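Local coordinates for sister chromatid cohesion protein (Chaetomium thermophilum, PDB 5T8V) that probably helps load the cohesin ring onto chromatin, this chain being the C-terminal HEAT-repeat part of the cohesin loader Scc2, at residues 460-471 with 638-646. Numbering follows the deposited sequence.
Sequences CAAISKLRGHVR and QVMEADPTI
In S464 and D643, OG and CG stand anti to the backbone N (chi1 -176° and -177°), and the two residues meet where S464 OG lies against D643 CB. The same torsion swings S464 OG onto the end of helix 628-642, where it donates to the carbonyl O of V639 at 2.7 Å, in the carbonyl plane and on a lone pair. That oxygen also takes the backbone N-H of D643, so two donors grip it in the last turn. Around the serine, methyl groups fill in: V639 CG1 lies beside it, V639 CG2 rests on the A461 backbone and against C460 SG, and A642 CB on the backbone of K465. Further along, G468 presents only backbone to A642 O and D643.

D643, the first residue past the helix, carries its carboxylate to two arginines. R471, bent at chi3, brings NH2 in on the syn side of both oxygens. Its bond to D643 OD2, 3.2 Å from R471 NH2, lies near the guanidinium plane; the one to D643 OD1 is tilted from it. Guanidinium and carboxylate planes are only 18° apart. T645 lies over one guanidinium face and gives its OG1 hydrogen to D643 OD1 from above the carboxylate plane, which helps fix the acid's rotation. R467 adds a long salt bridge, its NH2 3.7 Å from D643 OD2, while packing on F610 and L602. With an alanine here instead of D643, both arginines are likely to lose their shared counter-charge and T645 OG1 its acceptor.

M640 and P644 lean on L682 of helix 666-682. Helices 446-474 and 628-642, far apart in sequence, pack side by side and almost parallel, their local axes 8.1 Å apart, consistent with the stacked helices of a HEAT-repeat alpha-solenoid.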
loop_
_atom_site.group_PDB
_atom_site.type_symbol
_atom_site.label_atom_id
_atom_site.label_comp_id
_atom_site.label_asym_id
_atom_site.label_seq_id
_atom_site.Cartn_x
_atom_site.Cartn_y
_atom_site.Cartn_z
ATOM N N CYS A 460 -13.884 4.977 -7.773
ATOM C CA CYS A 460 -13.339 3.735 -8.308
ATOM C C CYS A 460 -14.052 2.530 -7.710
ATOM O O CYS A 460 -14.487 1.624 -8.435
ATOM C CB CYS A 460 -11.837 3.673 -8.027
ATOM S SG CYS A 460 -10.922 2.631 -9.157
ATOM N N ALA A 461 -14.185 2.503 -6.381
ATOM C CA ALA A 461 -14.901 1.414 -5.726
ATOM C C ALA A 461 -16.319 1.282 -6.263
ATOM O O ALA A 461 -16.798 0.169 -6.507
ATOM C CB ALA A 461 -14.923 1.640 -4.215
ATOM N N ALA A 462 -17.009 2.410 -6.452
ATOM C CA ALA A 462 -18.379 2.360 -6.951
ATOM C C ALA A 462 -18.439 1.736 -8.339
ATOM O O ALA A 462 -19.301 0.891 -8.614
ATOM C CB ALA A 462 -18.976 3.766 -6.968
ATOM N N ILE A 463 -17.532 2.139 -9.231
ATOM C CA ILE A 463 -17.504 1.560 -10.571
ATOM C C ILE A 463 -17.228 0.064 -10.495
ATOM O O ILE A 463 -17.865 -0.737 -11.192
ATOM C CB ILE A 463 -16.461 2.282 -11.443
ATOM C CG1 ILE A 463 -16.826 3.764 -11.590
ATOM C CG2 ILE A 463 -16.366 1.626 -12.810
ATOM C CD1 ILE A 463 -15.722 4.618 -12.181
ATOM N N SER A 464 -16.269 -0.338 -9.658
ATOM C CA SER A 464 -15.958 -1.755 -9.509
ATOM C C SER A 464 -17.190 -2.539 -9.071
ATOM O O SER A 464 -17.500 -3.602 -9.627
ATOM C CB SER A 464 -14.822 -1.930 -8.504
ATOM O OG SER A 464 -14.439 -3.290 -8.395
ATOM N N LYS A 465 -17.910 -2.020 -8.075
ATOM C CA LYS A 465 -19.133 -2.675 -7.628
ATOM C C LYS A 465 -20.154 -2.763 -8.753
ATOM O O LYS A 465 -20.821 -3.792 -8.915
ATOM C CB LYS A 465 -19.712 -1.932 -6.424
ATOM C CG LYS A 465 -21.191 -2.191 -6.203
ATOM C CD LYS A 465 -21.635 -1.816 -4.803
ATOM C CE LYS A 465 -23.152 -1.778 -4.710
ATOM N NZ LYS A 465 -23.795 -2.927 -5.426
ATOM N N LEU A 466 -20.289 -1.701 -9.548
ATOM C CA LEU A 466 -21.236 -1.741 -10.659
ATOM C C LEU A 466 -20.868 -2.834 -11.655
ATOM O O LEU A 466 -21.740 -3.570 -12.132
ATOM C CB LEU A 466 -21.297 -0.381 -11.352
ATOM C CG LEU A 466 -22.225 -0.293 -12.565
ATOM C CD1 LEU A 466 -22.991 1.010 -12.556
ATOM C CD2 LEU A 466 -21.439 -0.415 -13.849
ATOM N N ARG A 467 -19.580 -2.959 -11.979
ATOM C CA ARG A 467 -19.151 -3.974 -12.935
ATOM C C ARG A 467 -19.412 -5.376 -12.398
ATOM O O ARG A 467 -19.923 -6.247 -13.115
ATOM C CB ARG A 467 -17.672 -3.776 -13.265
ATOM C CG ARG A 467 -17.413 -2.561 -14.141
ATOM C CD ARG A 467 -16.010 -2.015 -13.965
ATOM N NE ARG A 467 -14.999 -3.056 -14.096
ATOM C CZ ARG A 467 -14.652 -3.625 -15.246
ATOM N NH1 ARG A 467 -15.245 -3.263 -16.377
ATOM N NH2 ARG A 467 -13.716 -4.567 -15.261
ATOM N N GLY A 468 -19.074 -5.611 -11.128
ATOM C CA GLY A 468 -19.384 -6.896 -10.525
ATOM C C GLY A 468 -20.867 -7.204 -10.572
ATOM O O GLY A 468 -21.273 -8.321 -10.908
ATOM N N HIS A 469 -21.700 -6.212 -10.247
ATOM C CA HIS A 469 -23.143 -6.418 -10.273
ATOM C C HIS A 469 -23.624 -6.739 -11.682
ATOM O O HIS A 469 -24.525 -7.566 -11.863
ATOM C CB HIS A 469 -23.857 -5.183 -9.723
ATOM C CG HIS A 469 -25.326 -5.380 -9.508
ATOM N ND1 HIS A 469 -25.862 -6.567 -9.056
ATOM C CD2 HIS A 469 -26.373 -4.536 -9.676
ATOM C CE1 HIS A 469 -27.173 -6.448 -8.959
ATOM N NE2 HIS A 469 -27.509 -5.225 -9.329
ATOM N N VAL A 470 -23.032 -6.106 -12.696
ATOM C CA VAL A 470 -23.415 -6.403 -14.075
ATOM C C VAL A 470 -23.066 -7.845 -14.419
ATOM O O VAL A 470 -23.867 -8.566 -15.025
ATOM C CB VAL A 470 -22.751 -5.414 -15.048
ATOM C CG1 VAL A 470 -22.891 -5.898 -16.498
ATOM C CG2 VAL A 470 -23.372 -4.035 -14.897
ATOM N N ARG A 471 -21.861 -8.286 -14.050
ATOM C CA ARG A 471 -21.488 -9.670 -14.324
ATOM C C ARG A 471 -22.447 -10.635 -13.640
ATOM O O ARG A 471 -22.894 -11.621 -14.244
ATOM C CB ARG A 471 -20.048 -9.930 -13.880
ATOM C CG ARG A 471 -19.314 -10.951 -14.749
ATOM C CD ARG A 471 -17.895 -11.208 -14.257
ATOM N NE ARG A 471 -17.183 -9.965 -13.965
ATOM C CZ ARG A 471 -16.494 -9.256 -14.856
ATOM N NH1 ARG A 471 -16.407 -9.655 -16.119
ATOM N NH2 ARG A 471 -15.888 -8.137 -14.478
ATOM N N GLN A 638 -11.588 -2.328 -1.473
ATOM C CA GLN A 638 -12.979 -2.327 -1.912
ATOM C C GLN A 638 -13.088 -2.671 -3.393
ATOM O O GLN A 638 -13.980 -3.427 -3.799
ATOM C CB GLN A 638 -13.620 -0.970 -1.624
ATOM C CG GLN A 638 -13.818 -0.691 -0.143
ATOM C CD GLN A 638 -14.476 0.647 0.124
ATOM O OE1 GLN A 638 -14.475 1.536 -0.729
ATOM N NE2 GLN A 638 -15.049 0.797 1.313
ATOM N N VAL A 639 -12.183 -2.138 -4.215
ATOM C CA VAL A 639 -12.214 -2.432 -5.646
ATOM C C VAL A 639 -12.000 -3.919 -5.886
ATOM O O VAL A 639 -12.687 -4.535 -6.710
ATOM C CB VAL A 639 -11.168 -1.579 -6.392
ATOM C CG1 VAL A 639 -10.986 -2.068 -7.826
ATOM C CG2 VAL A 639 -11.582 -0.118 -6.400
ATOM N N MET A 640 -11.041 -4.519 -5.177
ATOM C CA MET A 640 -10.758 -5.940 -5.360
ATOM C C MET A 640 -11.948 -6.797 -4.943
ATOM O O MET A 640 -12.380 -7.685 -5.686
ATOM C CB MET A 640 -9.514 -6.328 -4.561
ATOM C CG MET A 640 -8.211 -5.807 -5.144
ATOM S SD MET A 640 -6.829 -5.936 -3.989
ATOM C CE MET A 640 -6.861 -7.682 -3.599
ATOM N N GLU A 641 -12.488 -6.549 -3.748
ATOM C CA GLU A 641 -13.598 -7.362 -3.258
ATOM C C GLU A 641 -14.835 -7.193 -4.129
ATOM O O GLU A 641 -15.601 -8.144 -4.324
ATOM C CB GLU A 641 -13.919 -6.995 -1.811
ATOM C CG GLU A 641 -12.754 -7.161 -0.854
ATOM C CD GLU A 641 -13.096 -6.735 0.560
ATOM O OE1 GLU A 641 -14.158 -7.154 1.068
ATOM O OE2 GLU A 641 -12.307 -5.974 1.158
ATOM N N ALA A 642 -15.052 -5.989 -4.658
ATOM C CA ALA A 642 -16.258 -5.730 -5.435
ATOM C C ALA A 642 -16.244 -6.464 -6.771
ATOM O O ALA A 642 -17.307 -6.842 -7.278
ATOM C CB ALA A 642 -16.419 -4.228 -5.657
ATOM N N ASP A 643 -15.066 -6.676 -7.352
ATOM C CA ASP A 643 -14.945 -7.332 -8.656
ATOM C C ASP A 643 -13.588 -8.016 -8.733
ATOM O O ASP A 643 -12.644 -7.505 -9.346
ATOM C CB ASP A 643 -15.118 -6.325 -9.794
ATOM C CG ASP A 643 -15.071 -6.976 -11.164
ATOM O OD1 ASP A 643 -15.376 -8.184 -11.266
ATOM O OD2 ASP A 643 -14.731 -6.274 -12.143
ATOM N N PRO A 644 -13.454 -9.193 -8.111
ATOM C CA PRO A 644 -12.145 -9.870 -8.087
ATOM C C PRO A 644 -11.606 -10.231 -9.461
ATOM O O PRO A 644 -10.414 -10.550 -9.573
ATOM C CB PRO A 644 -12.415 -11.128 -7.252
ATOM C CG PRO A 644 -13.622 -10.797 -6.437
ATOM C CD PRO A 644 -14.455 -9.904 -7.298
ATOM N N THR A 645 -12.429 -10.187 -10.510
ATOM C CA THR A 645 -11.953 -10.566 -11.836
ATOM C C THR A 645 -10.824 -9.668 -12.322
ATOM O O THR A 645 -10.110 -10.046 -13.257
ATOM C CB THR A 645 -13.102 -10.538 -12.846
ATOM O OG1 THR A 645 -13.568 -9.194 -13.008
ATOM C CG2 THR A 645 -14.256 -11.420 -12.382
ATOM N N ILE A 646 -10.639 -8.490 -11.719
ATOM C CA ILE A 646 -9.535 -7.621 -12.116
ATOM C C ILE A 646 -8.186 -8.164 -11.682
ATOM O O ILE A 646 -7.153 -7.605 -12.065
ATOM C CB ILE A 646 -9.701 -6.194 -11.554
ATOM C CG1 ILE A 646 -9.676 -6.208 -10.024
ATOM C CG2 ILE A 646 -10.993 -5.569 -12.072
ATOM C CD1 ILE A 646 -9.663 -4.835 -9.409
#